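Local coordinates for protein peptide chain release factor 2 (PDB 2IHR) that directs the termination of translation at the stop codons UGA and UAA, acting on the ribosome to release the finished peptide, at residues E113-L118 / L170-N175; P182-H187 / V208-E213; V249-L254 / L274-L279; T256-T261 / K280-E285. All blocks are in the same frame, centred on the assembly; numbering follows the deposited sequence.

From the N terminus, interaction 1 comes first. It closes a loop of about 50 residues by pairing strands 115-122 and 164-172. Interaction 2 follows in series and closes the hairpin of strands 185-190 and 201-213. Both belong to one mixed sheet, where 115-122 and 201-213 are neighbours: Ile117 O and Ile211 N are 3.1 Å apart. Interactions 3 and 4 come later and cross along the chain. Each sets one strand of the small antiparallel sheet against helix 268-294, and their centres lie about 7 Å apart. The helix also touches the large sheet, as where Leu170 CD2 and Leu274 CD1 meet at 3.8 Å. It thus lies between the two sheets.

Interaction 1: E113-L118 / L170-N175; sequences EKNAIL and LVKGEN
Ala116 and Val171 form an antiparallel hydrogen-bonded pair. Ala116 N reaches Val171 O at 2.9 Å, and Val171 N returns to Ala116 O at 2.8 Å. Both bonds are nearly straight. Leu170 CA adds a CA-H...O contact to Ala116 O at 3.3 Å. The next pair, Ile117 with Leu170, is non-hydrogen-bonded, and Ile117 CG1 meets Leu170 CD1 at 4.1 Å.

Asn115 comes just before Ala116 in the chain. Its CG is anti to the carbonyl carbon (chi1 -64°), and its amide lies against Lys172 and Gly173. OD1 is 3.2 Å from Lys172 CB. ND2 is 3.1 Å from Gly173 O, but the angle is too poor for a hydrogen bond. An alanine here would probably open a gap beside Lys172 and Gly173, because the amide that covers them would be gone.

Further out, Asn175 N donates to Glu113 O at 3.0 Å. The donor stands above the carbonyl plane. This bond ties Glu113 to the turn after strand 164-172. The ammonium groups have partners elsewhere: Lys114 makes a salt bridge with Asp215, and Lys172 with Glu152.

Strand 115-122 runs between 164-172 and 201-213 in the mixed sheet. On one face, Ala116 and Val171 pack against Ala176 of helix 176-180. On the other, Ile117 and Leu170 touch helix 268-294.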
loop_
_atom_site.group_PDB
_atom_site.type_symbol
_atom_site.label_atom_id
_atom_site.label_comp_id
_atom_site.label_asym_id
_atom_site.label_seq_id
_atom_site.Cartn_x
_atom_site.Cartn_y
_atom_site.Cartn_z
ATOM N N GLU A 113 6.867 -3.008 3.353
ATOM C CA GLU A 113 7.558 -3.975 2.518
ATOM C C GLU A 113 6.661 -5.118 1.991
ATOM O O GLU A 113 6.851 -5.642 0.879
ATOM C CB GLU A 113 8.666 -4.549 3.375
ATOM C CG GLU A 113 8.203 -4.621 4.831
ATOM C CD GLU A 113 8.943 -5.654 5.638
ATOM O OE1 GLU A 113 9.578 -6.538 5.016
ATOM O OE2 GLU A 113 8.876 -5.593 6.889
ATOM N N LYS A 114 5.690 -5.513 2.803
ATOM C CA LYS A 114 4.807 -6.621 2.454
ATOM C C LYS A 114 3.883 -6.457 1.256
ATOM O O LYS A 114 3.554 -5.348 0.836
ATOM C CB LYS A 114 3.971 -7.038 3.681
ATOM C CG LYS A 114 4.503 -8.281 4.427
ATOM C CD LYS A 114 5.503 -7.935 5.543
ATOM C CE LYS A 114 6.095 -9.189 6.204
ATOM N NZ LYS A 114 6.653 -8.921 7.571
ATOM N N ASN A 115 3.463 -7.585 0.705
ATOM C CA ASN A 115 2.546 -7.551 -0.407
ATOM C C ASN A 115 1.251 -6.975 0.091
ATOM O O ASN A 115 1.052 -6.845 1.299
ATOM C CB ASN A 115 2.371 -8.931 -0.977
ATOM C CG ASN A 115 3.655 -9.443 -1.553
ATOM O OD1 ASN A 115 3.703 -10.513 -2.137
ATOM N ND2 ASN A 115 4.725 -8.660 -1.388
ATOM N N ALA A 116 0.371 -6.622 -0.837
ATOM C CA ALA A 116 -0.860 -5.970 -0.462
ATOM C C ALA A 116 -2.160 -6.663 -0.837
ATOM O O ALA A 116 -2.270 -7.339 -1.885
ATOM C CB ALA A 116 -0.829 -4.563 -1.022
ATOM N N ILE A 117 -3.134 -6.516 0.065
ATOM C CA ILE A 117 -4.490 -7.050 -0.107
ATOM C C ILE A 117 -5.363 -5.803 -0.213
ATOM O O ILE A 117 -5.585 -5.091 0.783
ATOM C CB ILE A 117 -4.961 -7.846 1.104
ATOM C CG1 ILE A 117 -3.990 -8.999 1.369
ATOM C CG2 ILE A 117 -6.405 -8.335 0.866
ATOM C CD1 ILE A 117 -4.128 -9.623 2.750
ATOM N N LEU A 118 -5.799 -5.529 -1.444
ATOM C CA LEU A 118 -6.620 -4.367 -1.785
ATOM C C LEU A 118 -8.040 -4.836 -2.120
ATOM O O LEU A 118 -8.230 -5.812 -2.889
ATOM C CB LEU A 118 -5.966 -3.617 -2.959
ATOM C CG LEU A 118 -6.659 -2.378 -3.588
ATOM C CD1 LEU A 118 -5.623 -1.290 -3.938
ATOM C CD2 LEU A 118 -7.461 -2.817 -4.813
ATOM N N LEU A 170 -4.631 -9.429 -4.655
ATOM C CA LEU A 170 -3.394 -9.620 -3.931
ATOM C C LEU A 170 -2.338 -9.156 -4.901
ATOM O O LEU A 170 -2.191 -9.721 -6.011
ATOM C CB LEU A 170 -3.220 -11.098 -3.611
ATOM C CG LEU A 170 -1.971 -11.545 -2.852
ATOM C CD1 LEU A 170 -1.855 -10.823 -1.566
ATOM C CD2 LEU A 170 -2.061 -13.025 -2.642
ATOM N N VAL A 171 -1.626 -8.105 -4.486
ATOM C CA VAL A 171 -0.605 -7.483 -5.306
ATOM C C VAL A 171 0.712 -7.846 -4.691
ATOM O O VAL A 171 1.044 -7.397 -3.590
ATOM C CB VAL A 171 -0.818 -5.919 -5.351
ATOM C CG1 VAL A 171 0.321 -5.207 -6.133
ATOM C CG2 VAL A 171 -2.159 -5.621 -6.008
ATOM N N LYS A 172 1.472 -8.644 -5.433
ATOM C CA LYS A 172 2.764 -9.141 -4.975
ATOM C C LYS A 172 3.973 -8.438 -5.592
ATOM O O LYS A 172 4.164 -8.427 -6.807
ATOM C CB LYS A 172 2.817 -10.640 -5.248
ATOM C CG LYS A 172 1.587 -11.426 -4.759
ATOM C CD LYS A 172 1.655 -12.824 -5.299
ATOM C CE LYS A 172 0.858 -13.786 -4.446
ATOM N NZ LYS A 172 1.275 -15.219 -4.664
ATOM N N GLY A 173 4.790 -7.854 -4.722
ATOM C CA GLY A 173 5.972 -7.128 -5.146
ATOM C C GLY A 173 6.476 -6.343 -3.945
ATOM O O GLY A 173 5.754 -6.169 -2.957
ATOM N N GLU A 174 7.715 -5.862 -4.030
ATOM C CA GLU A 174 8.332 -5.119 -2.943
ATOM C C GLU A 174 7.586 -3.839 -2.639
ATOM O O GLU A 174 7.336 -3.024 -3.522
ATOM C CB GLU A 174 9.815 -4.848 -3.271
ATOM C CG GLU A 174 10.295 -3.400 -3.204
ATOM C CD GLU A 174 9.819 -2.563 -4.379
ATOM O OE1 GLU A 174 9.849 -3.074 -5.520
ATOM O OE2 GLU A 174 9.427 -1.394 -4.164
ATOM N N ASN A 175 7.193 -3.681 -1.381
ATOM C CA ASN A 175 6.489 -2.481 -0.965
ATOM C C ASN A 175 5.156 -2.286 -1.632
ATOM O O ASN A 175 4.751 -1.145 -1.858
ATOM C CB ASN A 175 7.324 -1.254 -1.255
ATOM C CG ASN A 175 8.577 -1.215 -0.445
ATOM O OD1 ASN A 175 8.530 -1.239 0.796
ATOM N ND2 ASN A 175 9.714 -1.147 -1.127
#

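Interaction 2: P182-H187 / V208-E213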
loop_
_atom_site.group_PDB
_atom_site.type_symbol
_atom_site.label_atom_id
_atom_site.label_comp_id
_atom_site.label_asym_id
_atom_site.label_seq_id
_atom_site.Cartn_x
_atom_site.Cartn_y
_atom_site.Cartn_z
ATOM N N PRO A 182 -1.627 4.488 0.908
ATOM C CA PRO A 182 -2.296 5.787 0.994
ATOM C C PRO A 182 -3.488 5.920 0.068
ATOM O O PRO A 182 -4.045 7.011 -0.113
ATOM C CB PRO A 182 -1.196 6.746 0.606
ATOM C CG PRO A 182 -0.460 5.970 -0.467
ATOM C CD PRO A 182 -0.353 4.605 0.170
ATOM N N GLU A 183 -3.882 4.806 -0.521
ATOM C CA GLU A 183 -4.985 4.798 -1.454
ATOM C C GLU A 183 -6.270 4.344 -0.778
ATOM O O GLU A 183 -7.376 4.483 -1.317
ATOM C CB GLU A 183 -4.628 3.846 -2.608
ATOM C CG GLU A 183 -3.524 4.364 -3.510
ATOM C CD GLU A 183 -3.940 5.605 -4.308
ATOM O OE1 GLU A 183 -4.883 5.498 -5.146
ATOM O OE2 GLU A 183 -3.323 6.683 -4.086
ATOM N N ALA A 184 -6.121 3.743 0.395
ATOM C CA ALA A 184 -7.279 3.291 1.136
ATOM C C ALA A 184 -8.158 4.525 1.455
ATOM O O ALA A 184 -7.680 5.556 1.904
ATOM C CB ALA A 184 -6.814 2.628 2.374
ATOM N N GLY A 185 -9.445 4.430 1.195
ATOM C CA GLY A 185 -10.318 5.552 1.458
ATOM C C GLY A 185 -11.474 5.525 0.495
ATOM O O GLY A 185 -11.676 4.506 -0.199
ATOM N N VAL A 186 -12.239 6.614 0.438
ATOM C CA VAL A 186 -13.380 6.678 -0.475
ATOM C C VAL A 186 -13.031 7.466 -1.759
ATOM O O VAL A 186 -12.375 8.505 -1.730
ATOM C CB VAL A 186 -14.634 7.286 0.237
ATOM C CG1 VAL A 186 -15.827 7.318 -0.716
ATOM C CG2 VAL A 186 -14.987 6.441 1.435
ATOM N N HIS A 187 -13.489 6.973 -2.891
ATOM C CA HIS A 187 -13.152 7.616 -4.136
ATOM C C HIS A 187 -14.404 8.096 -4.813
ATOM O O HIS A 187 -15.364 7.324 -4.977
ATOM C CB HIS A 187 -12.369 6.605 -5.020
ATOM C CG HIS A 187 -11.002 6.280 -4.492
ATOM N ND1 HIS A 187 -9.845 6.733 -5.082
ATOM C CD2 HIS A 187 -10.602 5.532 -3.429
ATOM C CE1 HIS A 187 -8.792 6.272 -4.428
ATOM N NE2 HIS A 187 -9.226 5.540 -3.416
ATOM N N VAL A 208 -12.050 1.961 -1.107
ATOM C CA VAL A 208 -10.897 1.081 -1.355
ATOM C C VAL A 208 -10.182 0.785 -0.055
ATOM O O VAL A 208 -9.901 1.713 0.694
ATOM C CB VAL A 208 -9.852 1.776 -2.344
ATOM C CG1 VAL A 208 -8.568 0.984 -2.444
ATOM C CG2 VAL A 208 -10.456 1.927 -3.747
ATOM N N GLU A 209 -9.907 -0.499 0.223
ATOM C CA GLU A 209 -9.154 -0.894 1.416
ATOM C C GLU A 209 -7.891 -1.640 1.038
ATOM O O GLU A 209 -7.863 -2.391 0.038
ATOM C CB GLU A 209 -9.955 -1.786 2.358
ATOM C CG GLU A 209 -10.127 -1.169 3.770
ATOM C CD GLU A 209 -8.825 -0.650 4.431
ATOM O OE1 GLU A 209 -8.926 0.170 5.369
ATOM O OE2 GLU A 209 -7.712 -1.052 4.039
ATOM N N VAL A 210 -6.875 -1.425 1.869
ATOM C CA VAL A 210 -5.563 -2.014 1.735
ATOM C C VAL A 210 -5.002 -2.323 3.133
ATOM O O VAL A 210 -4.925 -1.429 3.984
ATOM C CB VAL A 210 -4.562 -1.025 1.042
ATOM C CG1 VAL A 210 -3.330 -1.785 0.477
ATOM C CG2 VAL A 210 -5.270 -0.278 -0.044
ATOM N N ILE A 211 -4.622 -3.585 3.359
ATOM C CA ILE A 211 -4.007 -4.050 4.610
ATOM C C ILE A 211 -2.815 -4.926 4.160
ATOM O O ILE A 211 -2.784 -5.412 3.034
ATOM C CB ILE A 211 -4.973 -4.907 5.398
ATOM C CG1 ILE A 211 -5.194 -6.217 4.636
ATOM C CG2 ILE A 211 -6.272 -4.105 5.695
ATOM C CD1 ILE A 211 -6.216 -7.105 5.221
ATOM N N PRO A 212 -1.821 -5.150 5.017
ATOM C CA PRO A 212 -0.743 -5.993 4.452
ATOM C C PRO A 212 -0.806 -7.501 4.686
ATOM O O PRO A 212 -1.254 -7.939 5.763
ATOM C CB PRO A 212 0.519 -5.415 5.086
ATOM C CG PRO A 212 0.047 -5.056 6.466
ATOM C CD PRO A 212 -1.382 -4.459 6.247
ATOM N N GLU A 213 -0.361 -8.274 3.678
ATOM C CA GLU A 213 -0.260 -9.740 3.792
ATOM C C GLU A 213 1.076 -10.004 4.493
ATOM O O GLU A 213 2.156 -10.026 3.874
ATOM C CB GLU A 213 -0.232 -10.459 2.444
ATOM C CG GLU A 213 0.727 -11.665 2.470
ATOM C CD GLU A 213 0.595 -12.586 1.275
ATOM O OE1 GLU A 213 1.431 -12.498 0.328
ATOM O OE2 GLU A 213 -0.360 -13.404 1.303
#
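His187 and Val208 meet with the ring set obliquely to the valine methyl. His187 CD2 lies 3.6 Å from Val208 CG2. With CG anti to the carbonyl carbon (chi1 -69°), CG lies beside the backbone N and the ring can reach Val208. The ring is held by its own segment: His187 NE2 donates to Glu183 O at 3.0 Å, almost straight and in the ring plane. Its other nitrogen, ND1, is hydrogen-bonded to the hydroxyl of Tyr314. Bonds at both nitrogens probably hold the ring in this rotation.

Ala184 touches further along the strand. Its CB lies 4.1 Å from Val210 CG2, and its CA makes a CA-H...O contact with Val208 O at 3.1 Å. Between these side chains, Gly185 and Val208 form a hydrogen-bonded antiparallel pair. Gly185 N gives to Val208 O at 2.8 Å, and Val208 N gives to Gly185 O at 2.7 Å. At the backbone angles of Gly185 any CB would collide with the carbonyl O of Ala184, which explains a glycine at this point.

The pair belongs to a beta hairpin whose connecting loop carries the SPF tripeptide, which reads the stop codon in RF2. Helix 127-145 covers His187 and Val208, while Val210 packs on helix 176-180. Strand 115-122 flanks 201-213 in the sheet.

Interaction 3: V249-L254 / L274-L279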
loop_
_atom_site.group_PDB
_atom_site.type_symbol
_atom_site.label_atom_id
_atom_site.label_comp_id
_atom_site.label_asym_id
_atom_site.label_seq_id
_atom_site.Cartn_x
_atom_site.Cartn_y
_atom_site.Cartn_z
ATOM N N VAL A 249 -13.980 -21.746 -2.725
ATOM C CA VAL A 249 -14.236 -21.983 -1.299
ATOM C C VAL A 249 -14.466 -20.738 -0.426
ATOM O O VAL A 249 -13.677 -19.816 -0.461
ATOM C CB VAL A 249 -13.077 -22.790 -0.678
ATOM C CG1 VAL A 249 -11.767 -22.344 -1.289
ATOM C CG2 VAL A 249 -13.046 -22.593 0.842
ATOM N N ARG A 250 -15.541 -20.724 0.359
ATOM C CA ARG A 250 -15.828 -19.603 1.253
ATOM C C ARG A 250 -15.507 -19.968 2.709
ATOM O O ARG A 250 -16.186 -20.792 3.318
ATOM C CB ARG A 250 -17.305 -19.167 1.148
ATOM C CG ARG A 250 -17.871 -18.450 2.378
ATOM C CD ARG A 250 -18.889 -17.401 1.973
ATOM N NE ARG A 250 -20.310 -17.727 2.179
ATOM C CZ ARG A 250 -20.898 -18.876 1.839
ATOM N NH1 ARG A 250 -20.193 -19.853 1.278
ATOM N NH2 ARG A 250 -22.206 -19.043 2.040
ATOM N N VAL A 251 -14.465 -19.364 3.269
ATOM C CA VAL A 251 -14.125 -19.620 4.656
ATOM C C VAL A 251 -14.767 -18.579 5.556
ATOM O O VAL A 251 -14.688 -17.388 5.302
ATOM C CB VAL A 251 -12.650 -19.549 4.908
ATOM C CG1 VAL A 251 -12.404 -19.860 6.383
ATOM C CG2 VAL A 251 -11.924 -20.514 4.015
ATOM N N VAL A 252 -15.391 -19.035 6.625
ATOM C CA VAL A 252 -16.045 -18.131 7.550
ATOM C C VAL A 252 -15.322 -18.265 8.866
ATOM O O VAL A 252 -14.844 -19.344 9.194
ATOM C CB VAL A 252 -17.513 -18.516 7.778
ATOM C CG1 VAL A 252 -18.177 -17.448 8.583
ATOM C CG2 VAL A 252 -18.234 -18.746 6.441
ATOM N N HIS A 253 -15.222 -17.177 9.619
ATOM C CA HIS A 253 -14.541 -17.244 10.898
ATOM C C HIS A 253 -15.519 -16.897 11.985
ATOM O O HIS A 253 -15.580 -15.772 12.476
ATOM C CB HIS A 253 -13.345 -16.313 10.953
ATOM C CG HIS A 253 -12.641 -16.353 12.264
ATOM N ND1 HIS A 253 -12.779 -15.360 13.213
ATOM C CD2 HIS A 253 -11.846 -17.303 12.817
ATOM C CE1 HIS A 253 -12.098 -15.699 14.294
ATOM N NE2 HIS A 253 -11.525 -16.873 14.081
ATOM N N LEU A 254 -16.282 -17.922 12.333
ATOM C CA LEU A 254 -17.339 -17.917 13.330
ATOM C C LEU A 254 -17.202 -16.934 14.491
ATOM O O LEU A 254 -18.127 -16.175 14.786
ATOM C CB LEU A 254 -17.493 -19.358 13.824
ATOM C CG LEU A 254 -17.607 -20.344 12.642
ATOM C CD1 LEU A 254 -17.401 -21.779 13.106
ATOM C CD2 LEU A 254 -18.957 -20.171 11.962
ATOM N N LEU A 274 -5.169 -19.874 0.129
ATOM C CA LEU A 274 -5.189 -18.427 -0.063
ATOM C C LEU A 274 -6.243 -17.794 0.843
ATOM O O LEU A 274 -5.934 -16.882 1.612
ATOM C CB LEU A 274 -5.490 -18.106 -1.533
ATOM C CG LEU A 274 -5.294 -16.683 -2.061
ATOM C CD1 LEU A 274 -3.813 -16.312 -2.109
ATOM C CD2 LEU A 274 -5.889 -16.600 -3.437
ATOM N N ALA A 275 -7.476 -18.294 0.750
ATOM C CA ALA A 275 -8.615 -17.794 1.540
ATOM C C ALA A 275 -8.255 -17.633 2.985
ATOM O O ALA A 275 -8.729 -16.704 3.666
ATOM C CB ALA A 275 -9.806 -18.746 1.441
ATOM N N LEU A 276 -7.417 -18.562 3.444
ATOM C CA LEU A 276 -6.960 -18.604 4.832
ATOM C C LEU A 276 -5.798 -17.667 5.092
ATOM O O LEU A 276 -5.629 -17.170 6.210
ATOM C CB LEU A 276 -6.553 -20.042 5.196
ATOM C CG LEU A 276 -7.609 -21.151 5.341
ATOM C CD1 LEU A 276 -6.875 -22.468 5.426
ATOM C CD2 LEU A 276 -8.482 -20.944 6.594
ATOM N N LYS A 277 -4.990 -17.447 4.053
ATOM C CA LYS A 277 -3.832 -16.568 4.130
ATOM C C LYS A 277 -4.365 -15.134 4.229
ATOM O O LYS A 277 -3.853 -14.327 5.017
ATOM C CB LYS A 277 -2.939 -16.759 2.898
ATOM C CG LYS A 277 -1.469 -16.916 3.279
ATOM C CD LYS A 277 -0.557 -17.017 2.071
ATOM C CE LYS A 277 -0.819 -18.285 1.306
ATOM N NZ LYS A 277 0.386 -18.680 0.541
ATOM N N ILE A 278 -5.401 -14.831 3.439
ATOM C CA ILE A 278 -6.049 -13.518 3.497
ATOM C C ILE A 278 -6.745 -13.385 4.851
ATOM O O ILE A 278 -6.451 -12.463 5.612
ATOM C CB ILE A 278 -7.142 -13.283 2.374
ATOM C CG1 ILE A 278 -6.510 -12.779 1.063
ATOM C CG2 ILE A 278 -8.083 -12.150 2.808
ATOM C CD1 ILE A 278 -5.772 -13.776 0.260
ATOM N N LEU A 279 -7.649 -14.313 5.151
ATOM C CA LEU A 279 -8.390 -14.294 6.411
ATOM C C LEU A 279 -7.508 -14.023 7.618
ATOM O O LEU A 279 -7.828 -13.195 8.492
ATOM C CB LEU A 279 -9.117 -15.620 6.630
ATOM C CG LEU A 279 -10.216 -15.636 7.710
ATOM C CD1 LEU A 279 -9.866 -16.654 8.789
ATOM C CD2 LEU A 279 -10.416 -14.240 8.319
#
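Val251 packs its two methyls against two residues of the helix, and it has the most surface buried here. Val251 CG2 meets Ala275 CB at 3.8 Å. Val251 CG1 meets Leu276 CD2 at 4.1 Å, and these two side chains cross at about a right angle. With CG1 anti to the backbone N (chi1 -179°), CG1 is turned to Leu276 and CG2 to Ala275.

Leu279 comes next in buried area. It lies one helical turn after Ala275 and contacts the strand two residues after Val251. Its CD1 lies 4.1 Å from His253 CB and sits obliquely to the imidazole.

Ala275 is the third. Its small side chain is consistent with the close approach of helix and strand at Val251, where the CA atoms of the two residues are 6.6 Å apart. The Ala275 methyl also lies 4.4 Å from Val249 O. The contact is buried and made mainly by apolar side chains; no hydrogen bond joins the segments. The axes of residues 249-253 and 274-279 come within 8.8 Å, and their directions differ by 33°.

Strand 248-253 is the middle strand of the antiparallel sheet, between 227-232 and 258-262. The loop before it carries the GGQ motif with Gln240. Helix 268-294 packs on one face of this sheet. Leu279 also touches Ile258 and Val260 of the next strand, and Leu222 of a loop closes in on Leu276 and Leu279.

Interaction 4: T256-T261 / K280-E285; sequences TGITVT and KARLYE
The guanidinium of Arg282 has the Ile258 CG2 methyl over one face. The methyl stands 3.6 Å above the plane, over its centre. Thr259 O lies at the edge, near the plane, 3.2 Å from Arg282 NH1, but the angle is too poor for a hydrogen bond. Val260 CG2 approaches the same nitrogen obliquely, at 4.4 Å. One face of the charged group thus rests on a methyl, and the nearby carbonyl oxygen would probably suit its charge. The bend of the arginine chain at chi3 (51°) turns NE aside and is part of what lays the guanidinium over Ile258. The side chains of Ile258 and Arg282 pass alongside one another, pointing opposite ways. An alanine in place of Arg282 would probably uncover one side of the Ile258 CG2 methyl and take the positive charge away from Thr259 O.

The other branch of Ile258 serves a second partner. Ile258 CD1 touches Leu283 CD2 at 3.5 Å. Leu283 CD2 also meets Thr256 CG2 at 3.9 Å, so one leucine methyl is shared by two residues of 256-261.

Thr256 shapes the turn at 256-258. Its OG1 accepts from Ile258 N at 2.8 Å, an ST turn, and is also hydrogen-bonded to His253 O.

Strand 258-262 is an outer strand of the small sheet; the axes of residues 258-261 and 280-285 run roughly antiparallel, at 150°. Ile258 reaches along the helix to Leu279 and Leu286. Elsewhere Arg282 touches Ile211 of strand 201-213, so this part of the helix also meets the large sheet.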
loop_
_atom_site.group_PDB
_atom_site.type_symbol
_atom_site.label_atom_id
_atom_site.label_comp_id
_atom_site.label_asym_id
_atom_site.label_seq_id
_atom_site.Cartn_x
_atom_site.Cartn_y
_atom_site.Cartn_z
ATOM N N THR A 256 -15.811 -14.201 14.648
ATOM C CA THR A 256 -15.947 -12.833 14.142
ATOM C C THR A 256 -16.983 -12.610 13.061
ATOM O O THR A 256 -17.566 -11.544 12.981
ATOM C CB THR A 256 -14.665 -12.365 13.523
ATOM O OG1 THR A 256 -14.468 -13.107 12.313
ATOM C CG2 THR A 256 -13.473 -12.586 14.472
ATOM N N GLY A 257 -17.195 -13.598 12.203
ATOM C CA GLY A 257 -18.151 -13.416 11.128
ATOM C C GLY A 257 -17.367 -13.001 9.900
ATOM O O GLY A 257 -17.920 -12.877 8.802
ATOM N N ILE A 258 -16.070 -12.765 10.100
ATOM C CA ILE A 258 -15.197 -12.403 8.998
ATOM C C ILE A 258 -15.291 -13.551 7.994
ATOM O O ILE A 258 -15.278 -14.713 8.375
ATOM C CB ILE A 258 -13.725 -12.232 9.480
ATOM C CG1 ILE A 258 -13.638 -11.007 10.383
ATOM C CG2 ILE A 258 -12.755 -12.078 8.284
ATOM C CD1 ILE A 258 -12.233 -10.622 10.773
ATOM N N THR A 259 -15.429 -13.235 6.715
ATOM C CA THR A 259 -15.498 -14.297 5.733
ATOM C C THR A 259 -14.662 -13.944 4.510
ATOM O O THR A 259 -14.552 -12.780 4.139
ATOM C CB THR A 259 -16.961 -14.611 5.345
ATOM O OG1 THR A 259 -17.217 -14.214 3.994
ATOM C CG2 THR A 259 -17.921 -13.893 6.274
ATOM N N VAL A 260 -14.061 -14.966 3.908
ATOM C CA VAL A 260 -13.205 -14.821 2.737
ATOM C C VAL A 260 -13.545 -15.882 1.692
ATOM O O VAL A 260 -13.511 -17.072 1.988
ATOM C CB VAL A 260 -11.710 -15.022 3.102
ATOM C CG1 VAL A 260 -10.835 -14.875 1.862
ATOM C CG2 VAL A 260 -11.284 -14.070 4.206
ATOM N N THR A 261 -13.856 -15.442 0.473
ATOM C CA THR A 261 -14.173 -16.329 -0.637
ATOM C C THR A 261 -12.999 -16.291 -1.630
ATOM O O THR A 261 -12.306 -15.289 -1.727
ATOM C CB THR A 261 -15.450 -15.883 -1.258
ATOM O OG1 THR A 261 -16.408 -15.697 -0.205
ATOM C CG2 THR A 261 -15.941 -16.926 -2.246
ATOM N N LYS A 280 -6.395 -14.725 7.671
ATOM C CA LYS A 280 -5.506 -14.551 8.794
ATOM C C LYS A 280 -5.117 -13.078 8.915
ATOM O O LYS A 280 -5.233 -12.461 9.992
ATOM C CB LYS A 280 -4.269 -15.456 8.630
ATOM C CG LYS A 280 -4.392 -16.873 9.269
ATOM C CD LYS A 280 -3.334 -17.832 8.715
ATOM C CE LYS A 280 -2.968 -18.939 9.671
ATOM N NZ LYS A 280 -1.594 -18.754 10.237
ATOM N N ALA A 281 -4.684 -12.518 7.789
ATOM C CA ALA A 281 -4.252 -11.123 7.699
ATOM C C ALA A 281 -5.319 -10.082 8.051
ATOM O O ALA A 281 -4.997 -8.969 8.459
ATOM C CB ALA A 281 -3.751 -10.869 6.335
ATOM N N ARG A 282 -6.583 -10.435 7.864
ATOM C CA ARG A 282 -7.670 -9.528 8.193
ATOM C C ARG A 282 -7.922 -9.511 9.701
ATOM O O ARG A 282 -8.333 -8.504 10.269
ATOM C CB ARG A 282 -8.924 -9.951 7.451
ATOM C CG ARG A 282 -8.842 -9.728 5.953
ATOM C CD ARG A 282 -10.181 -9.942 5.311
ATOM N NE ARG A 282 -11.128 -9.141 6.049
ATOM C CZ ARG A 282 -12.446 -9.247 5.952
ATOM N NH1 ARG A 282 -13.027 -10.128 5.136
ATOM N NH2 ARG A 282 -13.181 -8.437 6.692
ATOM N N LEU A 283 -7.672 -10.650 10.336
ATOM C CA LEU A 283 -7.835 -10.782 11.772
ATOM C C LEU A 283 -6.686 -10.008 12.393
ATOM O O LEU A 283 -6.859 -9.284 13.369
ATOM C CB LEU A 283 -7.757 -12.256 12.153
ATOM C CG LEU A 283 -8.937 -13.108 11.673
ATOM C CD1 LEU A 283 -8.617 -14.601 11.748
ATOM C CD2 LEU A 283 -10.149 -12.741 12.530
ATOM N N TYR A 284 -5.508 -10.171 11.808
ATOM C CA TYR A 284 -4.310 -9.478 12.257
ATOM C C TYR A 284 -4.531 -7.960 12.237
ATOM O O TYR A 284 -3.994 -7.209 13.053
ATOM C CB TYR A 284 -3.162 -9.807 11.317
ATOM C CG TYR A 284 -1.882 -9.135 11.712
ATOM C CD1 TYR A 284 -1.130 -9.601 12.793
ATOM C CD2 TYR A 284 -1.411 -8.040 11.015
ATOM C CE1 TYR A 284 0.073 -8.986 13.163
ATOM C CE2 TYR A 284 -0.206 -7.413 11.382
ATOM C CZ TYR A 284 0.524 -7.900 12.449
ATOM O OH TYR A 284 1.721 -7.340 12.753
ATOM N N GLU A 285 -5.307 -7.536 11.250
ATOM C CA GLU A 285 -5.648 -6.151 11.041
ATOM C C GLU A 285 -6.715 -5.816 12.059
ATOM O O GLU A 285 -6.646 -4.762 12.682
ATOM C CB GLU A 285 -6.157 -5.965 9.603
ATOM C CG GLU A 285 -6.871 -4.640 9.286
ATOM C CD GLU A 285 -6.019 -3.401 9.532
ATOM O OE1 GLU A 285 -4.787 -3.554 9.746
ATOM O OE2 GLU A 285 -6.594 -2.282 9.500
#